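Local coordinates for protein probable enoyl-CoA hydratase/isomerase (Pseudomonas aeruginosa, PDB 7BOR) that binds coenzyme A and, as a member of the crotonase family, may isomerise the double bond of enoyl-CoA thioesters, at residues Leu89-Pro92 with Lys93-Ala97; Arg146-Gly149 with His150-Ala154; Gln161-Gly165 with Glu166-Ala170; Asp227-Ser230 with Thr231-Ser235. All coordinates share one frame; numbering follows the deposited sequence.

Overall arrangement
The four contacts are local and follow one another along a single crotonase-type chain without touching. Interaction 1 turns helix 80-90 into strand 95-99, the fourth strand of the main sheet, and lies deepest, with its centre about 11 Å from that of the chain. Interaction 2 joins helices 140-148 and 150-157 at a glycine near the surface. Interaction 3 follows directly, leading from strand 163-164 of the small sheet into helix 165-171; the centres of interactions 2 and 3 are about 14 Å apart. Interaction 4 lies at the C-terminal end of the long helix 200-233, about 28 Å between centres from interactions 1 and 3. Interactions 3 and 4 come nearest to the bound coenzyme A.

Interaction 1 of 4, residues Leu89-Pro92 with Lys93-Ala97; sequences LEFP and KPVIA
Two groups of quite different character meet the carbonyl oxygen of Lys93: the rim of the Phe91 ring, and the ammonium of Lys207 on helix 200-233, which hydrogen-bonds to it. The phenyl ring offers its edge, with Lys93 O near the ring plane and 3.4 Å from Phe91 CE2. This is the side of an aromatic ring that suits an oxygen, because the C-H rim carries the partial positive charge. Further along the same edge lies Pro94 O, 4.0 Å from Phe91 CE2. With CG opposite its own backbone N (chi1 -166°), the ring is swung inside the bend, between Lys93 and Val95. Val95 CG2 also meets the ring, at a slant, although the modelled closeness of that pair is doubtful.

Lys93 adds its aliphatic part, CB lying 3.8 Å from Phe91 CE2, before its extended chain carries NZ away to the carbonyls of Ala42 and Val48. Prolines flank this lysine; their rings restrict the backbone, and neither has an N-H that would need a partner. Together the residues form the turn from helix 80-90 into strand 95-99, the return leg of a beta-alpha-beta crossover from the parallel strand 50-54. Helix 29-44 covers Phe91 through Leu39 and Gln43.

Lys93 N is buried with no partner in the model, whereas both lysine ammoniums find backbone oxygens. Lysine charge here is thus met by neutral carbonyls; the Lys207 ammonium probably draws the electron density of Lys93 O toward itself, and the C-H edge of Phe91 adds at most a weak electrostatic contact.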
# COMPACT_ATOMS: atom_id res chain seq x y z
N LEU A 89 -2.77 6.34 -5.93
CA LEU A 89 -2.16 7.66 -5.86
C LEU A 89 -3.14 8.76 -6.26
O LEU A 89 -3.23 9.82 -5.61
CB LEU A 89 -0.92 7.67 -6.75
CG LEU A 89 -0.24 9.00 -6.97
CD1 LEU A 89 0.41 9.46 -5.64
CD2 LEU A 89 0.77 8.84 -8.06
N GLU A 90 -3.90 8.53 -7.32
CA GLU A 90 -4.80 9.56 -7.83
C GLU A 90 -6.19 9.47 -7.23
O GLU A 90 -7.06 10.28 -7.57
CB GLU A 90 -4.86 9.48 -9.38
CG GLU A 90 -3.49 9.40 -10.05
CD GLU A 90 -2.84 10.77 -10.21
OE1 GLU A 90 -3.49 11.75 -9.82
OE2 GLU A 90 -1.72 10.88 -10.75
N PHE A 91 -6.45 8.50 -6.35
CA PHE A 91 -7.79 8.36 -5.79
C PHE A 91 -8.16 9.65 -5.06
O PHE A 91 -7.41 10.10 -4.18
CB PHE A 91 -7.85 7.19 -4.86
CG PHE A 91 -9.23 6.77 -4.51
CD1 PHE A 91 -10.02 6.12 -5.42
CD2 PHE A 91 -9.71 6.98 -3.26
CE1 PHE A 91 -11.27 5.70 -5.05
CE2 PHE A 91 -10.95 6.55 -2.89
CZ PHE A 91 -11.73 5.93 -3.79
N PRO A 92 -9.26 10.31 -5.43
CA PRO A 92 -9.56 11.63 -4.85
C PRO A 92 -10.36 11.60 -3.56
O PRO A 92 -10.46 12.66 -2.92
CB PRO A 92 -10.37 12.31 -5.97
CG PRO A 92 -11.10 11.15 -6.59
CD PRO A 92 -10.14 9.99 -6.57
N LYS A 93 -10.93 10.50 -3.16
CA LYS A 93 -11.70 10.42 -1.92
C LYS A 93 -10.91 9.75 -0.80
O LYS A 93 -9.82 9.19 -1.03
CB LYS A 93 -13.01 9.67 -2.15
CG LYS A 93 -13.86 10.25 -3.31
CD LYS A 93 -15.11 9.40 -3.58
CE LYS A 93 -15.74 9.75 -4.91
NZ LYS A 93 -16.74 8.69 -5.29
N PRO A 94 -11.43 9.78 0.43
CA PRO A 94 -10.70 9.20 1.57
C PRO A 94 -10.41 7.71 1.40
O PRO A 94 -11.30 6.90 1.12
CB PRO A 94 -11.61 9.48 2.77
CG PRO A 94 -12.30 10.71 2.45
CD PRO A 94 -12.52 10.67 0.91
N VAL A 95 -9.15 7.34 1.61
CA VAL A 95 -8.75 5.95 1.63
C VAL A 95 -8.15 5.63 3.00
O VAL A 95 -7.24 6.32 3.44
CB VAL A 95 -7.71 5.64 0.54
CG1 VAL A 95 -7.54 4.18 0.48
CG2 VAL A 95 -8.11 6.20 -0.76
N ILE A 96 -8.63 4.54 3.62
CA ILE A 96 -8.21 4.10 4.96
C ILE A 96 -7.66 2.68 4.89
O ILE A 96 -8.32 1.78 4.36
CB ILE A 96 -9.37 4.17 5.96
CG1 ILE A 96 -9.85 5.61 6.04
CG2 ILE A 96 -8.99 3.67 7.31
CD1 ILE A 96 -11.05 5.81 6.96
N ALA A 97 -6.48 2.47 5.46
CA ALA A 97 -5.90 1.14 5.62
C ALA A 97 -6.09 0.63 7.03
O ALA A 97 -5.99 1.38 8.00
CB ALA A 97 -4.40 1.13 5.31

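Interaction 2 of 4, residues Arg146-Gly149 with His150-Ala154; sequences RMLG and HAKAA
Leu148 and Lys152 face each other through the roots of their side chains, with Leu148 CB 4.0 Å from Lys152 CB and 4.1 Å from Lys152 CG. The lysine methylene also lies against the end of the preceding helix, its CB 3.6 Å from Leu148 O. Past this apolar section the lysine chain bends, first at chi2 (75°) and again near its end, and its ammonium makes a cation-pi contact with Trp171. A lysine suits the place because its methylenes can pack on leucine while the charge travels on to an aromatic face.

Between these side chains the backbone breaks direction. Helix 140-148 stops at Leu148, and Gly149 leaves helical geometry with a positive phi of 79° while also serving as N-cap residue of helix 150-157. Any CB at these angles would be jammed against the carbonyl oxygen of Leu148, so glycine is the natural residue for this helix-to-helix junction. Gly149 O immediately becomes the first acceptor of the new helix, taking Ala153 N at 3.1 Å with a nearly straight N-H (162°).

The methyl of Ala153 comes in beside that oxygen, with CB 3.4 Å from Gly149 O, and on the helix 140-148 side it packs against Leu144 and Pro145. Alanine is small enough to let the two helices approach here. His150 is turned the other way: its CB brushes Gly149 C at 3.7 Å, but its imidazole heads away from the first helix and lays one face over Ala154 CB, which stands toward the rim of the ring.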
# COMPACT_ATOMS: atom_id res chain seq x y z
N ARG A 146 11.46 12.63 3.32
CA ARG A 146 10.78 13.88 3.63
C ARG A 146 10.09 13.82 4.98
O ARG A 146 10.07 14.80 5.72
CB ARG A 146 9.77 14.18 2.54
CG ARG A 146 9.18 15.55 2.62
CD ARG A 146 8.52 15.86 1.29
NE ARG A 146 7.28 15.12 1.12
CZ ARG A 146 6.81 14.69 -0.04
NH1 ARG A 146 5.66 14.04 -0.10
NH2 ARG A 146 7.51 14.89 -1.15
N MET A 147 9.46 12.69 5.26
CA MET A 147 8.74 12.49 6.51
C MET A 147 9.68 12.23 7.67
O MET A 147 9.43 12.71 8.78
CB MET A 147 7.78 11.31 6.38
CG MET A 147 6.88 11.15 7.55
SD MET A 147 5.93 9.63 7.39
CE MET A 147 5.53 9.70 5.67
N LEU A 148 10.72 11.45 7.45
CA LEU A 148 11.53 10.99 8.54
C LEU A 148 12.95 11.54 8.57
O LEU A 148 13.66 11.27 9.54
CB LEU A 148 11.62 9.46 8.48
CG LEU A 148 10.34 8.66 8.37
CD1 LEU A 148 10.68 7.18 8.16
CD2 LEU A 148 9.56 8.81 9.64
N GLY A 149 13.40 12.27 7.56
CA GLY A 149 14.81 12.56 7.38
C GLY A 149 15.59 11.40 6.77
O GLY A 149 15.18 10.23 6.79
N HIS A 150 16.77 11.71 6.25
CA HIS A 150 17.50 10.69 5.50
C HIS A 150 17.84 9.46 6.33
O HIS A 150 17.59 8.33 5.90
CB HIS A 150 18.79 11.21 4.91
CG HIS A 150 19.50 10.15 4.11
ND1 HIS A 150 19.00 9.68 2.92
CD2 HIS A 150 20.60 9.40 4.38
CE1 HIS A 150 19.79 8.73 2.45
NE2 HIS A 150 20.78 8.55 3.31
N ALA A 151 18.51 9.64 7.48
CA ALA A 151 19.08 8.49 8.18
C ALA A 151 18.00 7.52 8.62
O ALA A 151 18.13 6.31 8.47
CB ALA A 151 19.86 8.94 9.40
N LYS A 152 16.92 8.04 9.16
CA LYS A 152 15.84 7.14 9.58
C LYS A 152 15.21 6.43 8.39
O LYS A 152 14.87 5.24 8.49
CB LYS A 152 14.82 7.95 10.35
CG LYS A 152 13.85 7.14 11.10
CD LYS A 152 14.51 6.56 12.32
CE LYS A 152 13.41 6.22 13.33
NZ LYS A 152 12.33 7.29 13.36
N ALA A 153 15.00 7.15 7.27
CA ALA A 153 14.47 6.53 6.05
C ALA A 153 15.44 5.46 5.53
O ALA A 153 15.04 4.41 5.03
CB ALA A 153 14.18 7.59 4.98
N ALA A 154 16.73 5.72 5.70
CA ALA A 154 17.76 4.84 5.17
C ALA A 154 17.78 3.51 5.91
O ALA A 154 17.98 2.45 5.30
CB ALA A 154 19.12 5.54 5.29

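Interaction 3 of 4, residues Gln161-Gly165 with Glu166-Ala170; sequences QDFSG and EQAAA
At Ser164 the backbone passes from the extended form of strand 163-164 into helix 165-171, and the first helical bonds run back from Ala168 N to Ser164 O (2.9 Å) and from Ala169 N to Gly165 O (3.0 Å). Ser164 and Gln167 form a capping box. The hydroxyl OG of Ser164, held between its own N and carbonyl carbon (chi1 67°), accepts Gln167 N at 3.0 Å; in return Gln167 OE1 takes Ser164 N at 3.3 Å, in the plane of the amide and on a lone pair. Serine has the short reach needed to cap a helix, and glutamine the length to reach back, extended, to the N-H of Ser164.

Gln167 OE1 has a second donor, a water 2.6 Å away. Asp162 O is gripped by Gln161 NE2, 3.0 Å from it, and by that same water, which links it to the capping glutamine. Phe163 turns the edge of its ring to Ala168 CB, 3.9 Å from Phe163 CE2; the small methyl lets the buried ring lie close under the first turn.

Phe163 pairs with Leu125 of strand 124-126 through the backbone, meets the Trp171 ring at about 45°, and touches Leu156 of helix 150-157. On the helix, Glu166 and Ala169 lean on Ala177 of strand 176-178, at the border of the main sheet.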
# COMPACT_ATOMS: atom_id res chain seq x y z
N GLN A 161 15.18 -2.63 7.25
CA GLN A 161 14.84 -2.92 8.65
C GLN A 161 13.33 -3.03 8.83
O GLN A 161 12.59 -2.15 8.40
CB GLN A 161 15.42 -1.82 9.55
CG GLN A 161 15.06 -1.92 11.04
CD GLN A 161 15.64 -3.13 11.69
OE1 GLN A 161 16.86 -3.36 11.69
NE2 GLN A 161 14.78 -3.94 12.25
N ASP A 162 12.87 -4.09 9.46
CA ASP A 162 11.44 -4.13 9.72
C ASP A 162 11.11 -3.41 11.02
O ASP A 162 11.99 -3.03 11.81
CB ASP A 162 10.87 -5.56 9.76
CG ASP A 162 11.71 -6.50 10.53
OD1 ASP A 162 12.04 -6.14 11.66
OD2 ASP A 162 12.02 -7.61 9.99
N PHE A 163 9.83 -3.15 11.19
CA PHE A 163 9.38 -2.33 12.29
C PHE A 163 7.97 -2.74 12.63
O PHE A 163 7.27 -3.36 11.83
CB PHE A 163 9.47 -0.85 11.98
CG PHE A 163 8.78 -0.38 10.74
CD1 PHE A 163 9.38 -0.50 9.47
CD2 PHE A 163 7.57 0.29 10.82
CE1 PHE A 163 8.76 0.01 8.34
CE2 PHE A 163 6.97 0.83 9.67
CZ PHE A 163 7.56 0.68 8.44
N SER A 164 7.60 -2.48 13.87
CA SER A 164 6.31 -2.90 14.39
C SER A 164 5.27 -1.84 14.10
O SER A 164 5.59 -0.67 13.83
CB SER A 164 6.36 -3.09 15.91
OG SER A 164 6.58 -1.80 16.56
N GLY A 165 4.00 -2.23 14.19
CA GLY A 165 2.93 -1.26 14.10
C GLY A 165 3.06 -0.15 15.13
O GLY A 165 2.74 1.02 14.85
N GLU A 166 3.43 -0.51 16.35
CA GLU A 166 3.72 0.49 17.38
C GLU A 166 4.71 1.53 16.84
O GLU A 166 4.48 2.74 16.95
CB GLU A 166 4.28 -0.23 18.62
CG GLU A 166 4.36 0.69 19.83
CD GLU A 166 3.05 0.68 20.62
OE1 GLU A 166 2.85 -0.27 21.45
OE2 GLU A 166 2.22 1.58 20.38
N GLN A 167 5.79 1.07 16.21
CA GLN A 167 6.82 1.99 15.73
C GLN A 167 6.29 2.83 14.58
O GLN A 167 6.59 4.01 14.51
CB GLN A 167 8.10 1.22 15.31
CG GLN A 167 8.95 0.73 16.52
CD GLN A 167 10.20 -0.05 16.10
OE1 GLN A 167 10.11 -1.01 15.33
NE2 GLN A 167 11.35 0.31 16.65
N ALA A 168 5.47 2.23 13.71
CA ALA A 168 4.83 2.95 12.61
C ALA A 168 3.99 4.13 13.12
O ALA A 168 4.03 5.22 12.55
CB ALA A 168 3.96 1.94 11.84
N ALA A 169 3.25 3.92 14.19
CA ALA A 169 2.47 5.02 14.78
C ALA A 169 3.36 6.08 15.43
O ALA A 169 3.10 7.28 15.28
CB ALA A 169 1.49 4.44 15.79
N ALA A 170 4.42 5.67 16.16
CA ALA A 170 5.33 6.67 16.72
C ALA A 170 5.95 7.56 15.64
O ALA A 170 6.20 8.75 15.87
CB ALA A 170 6.42 5.98 17.52
O HOH W 1 12.44 -1.20 14.29

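Interaction 4 of 4, residues Asp227-Ser230 with Thr231-Ser235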
# COMPACT_ATOMS: atom_id res chain seq x y z
N ASP A 227 11.54 2.59 -13.48
CA ASP A 227 12.50 2.21 -14.51
C ASP A 227 13.68 1.46 -13.88
O ASP A 227 14.04 0.37 -14.33
CB ASP A 227 12.99 3.45 -15.29
CG ASP A 227 11.94 3.98 -16.32
OD1 ASP A 227 11.24 3.18 -17.02
OD2 ASP A 227 11.82 5.22 -16.43
N ILE A 228 14.25 2.02 -12.80
CA ILE A 228 15.27 1.29 -12.04
C ILE A 228 14.75 -0.08 -11.61
O ILE A 228 15.44 -1.09 -11.77
CB ILE A 228 15.75 2.10 -10.83
CG1 ILE A 228 16.18 3.53 -11.25
CG2 ILE A 228 16.90 1.36 -10.11
CD1 ILE A 228 17.46 3.60 -12.09
N PHE A 229 13.54 -0.13 -11.05
CA PHE A 229 12.99 -1.37 -10.47
C PHE A 229 12.78 -2.42 -11.55
O PHE A 229 13.10 -3.61 -11.37
CB PHE A 229 11.65 -1.06 -9.81
CG PHE A 229 11.15 -2.10 -8.85
CD1 PHE A 229 11.44 -2.01 -7.48
CD2 PHE A 229 10.30 -3.11 -9.27
CE1 PHE A 229 10.93 -2.94 -6.60
CE2 PHE A 229 9.79 -4.04 -8.38
CZ PHE A 229 10.12 -3.97 -7.06
N SER A 230 12.16 -2.01 -12.64
CA SER A 230 11.96 -2.90 -13.78
C SER A 230 13.29 -3.43 -14.28
O SER A 230 13.44 -4.63 -14.52
CB SER A 230 11.20 -2.13 -14.87
OG SER A 230 11.01 -2.97 -15.98
N THR A 231 14.28 -2.57 -14.42
CA THR A 231 15.56 -3.06 -14.91
C THR A 231 16.13 -4.09 -13.94
O THR A 231 16.61 -5.16 -14.36
CB THR A 231 16.53 -1.91 -15.11
OG1 THR A 231 16.03 -1.06 -16.14
CG2 THR A 231 17.93 -2.42 -15.50
N ARG A 232 16.06 -3.80 -12.63
CA ARG A 232 16.68 -4.68 -11.64
C ARG A 232 15.97 -6.00 -11.57
O ARG A 232 16.60 -7.02 -11.25
CB ARG A 232 16.72 -4.02 -10.26
CG ARG A 232 17.67 -2.83 -10.22
CD ARG A 232 17.95 -2.40 -8.79
NE ARG A 232 18.72 -3.47 -8.17
CZ ARG A 232 20.03 -3.48 -8.10
NH1 ARG A 232 20.71 -2.43 -8.54
NH2 ARG A 232 20.65 -4.50 -7.56
N LEU A 233 14.67 -6.02 -11.86
CA LEU A 233 13.98 -7.30 -11.79
C LEU A 233 14.51 -8.30 -12.84
O LEU A 233 14.44 -9.55 -12.65
CB LEU A 233 12.49 -7.13 -12.03
CG LEU A 233 11.60 -6.74 -10.83
CD1 LEU A 233 10.25 -6.24 -11.35
CD2 LEU A 233 11.43 -7.89 -9.88
N ARG A 234 15.02 -7.75 -13.93
CA ARG A 234 15.50 -8.56 -15.04
C ARG A 234 16.99 -8.85 -14.93
O ARG A 234 17.57 -9.52 -15.81
CB ARG A 234 15.28 -7.85 -16.37
CG ARG A 234 13.94 -7.22 -16.57
CD ARG A 234 13.95 -6.27 -17.78
NE ARG A 234 13.81 -7.01 -19.04
CZ ARG A 234 12.64 -7.37 -19.57
NH1 ARG A 234 11.49 -7.05 -18.95
NH2 ARG A 234 12.60 -8.04 -20.73
N SER A 235 17.68 -8.27 -13.84
CA SER A 235 19.07 -8.53 -13.64
C SER A 235 19.32 -9.73 -12.70
O SER A 235 18.48 -10.11 -11.82
CB SER A 235 19.70 -7.27 -13.01
OG SER A 235 19.65 -7.35 -11.58
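Thr231 reaches back one helical turn to grip Asp227 O twice: Thr231 N at 3.0 Å and Thr231 OG1, also at 3.0 Å, donate from opposite faces of the carbonyl plane. Having OG1 opposite its own carbonyl carbon (chi1 -64°) turns the hydroxyl to this oxygen, as serine or threonine often does inside a helix.

Phe229 and Leu233, both buried, slant past each other on the inward face, with Leu233 CD1 3.7 Å from Phe229 CE2. On another side of the helix, against Thr135, Ile228 CG2 lies alongside Arg232 CD, 4.1 Å off. Backbone bonds hold these pairs in step, among them Arg232 N to Ile228 O at 2.9 Å. Leu233 N has Phe229 O at 2.9 Å, plus a weak bond to Ser230 O.

Further out, Arg232 forms a salt bridge with Glu237 of the next helix and donates through NE to Gly133 O; Asp227 pairs with Arg77. Phe229 packs on Leu76, and its side chain is about 5 Å from the bound coenzyme A, while Leu233 touches Leu134. The contact lies at the C-terminal end of helix 200-233, a short step before Ser235, the N-cap of helix 236-245.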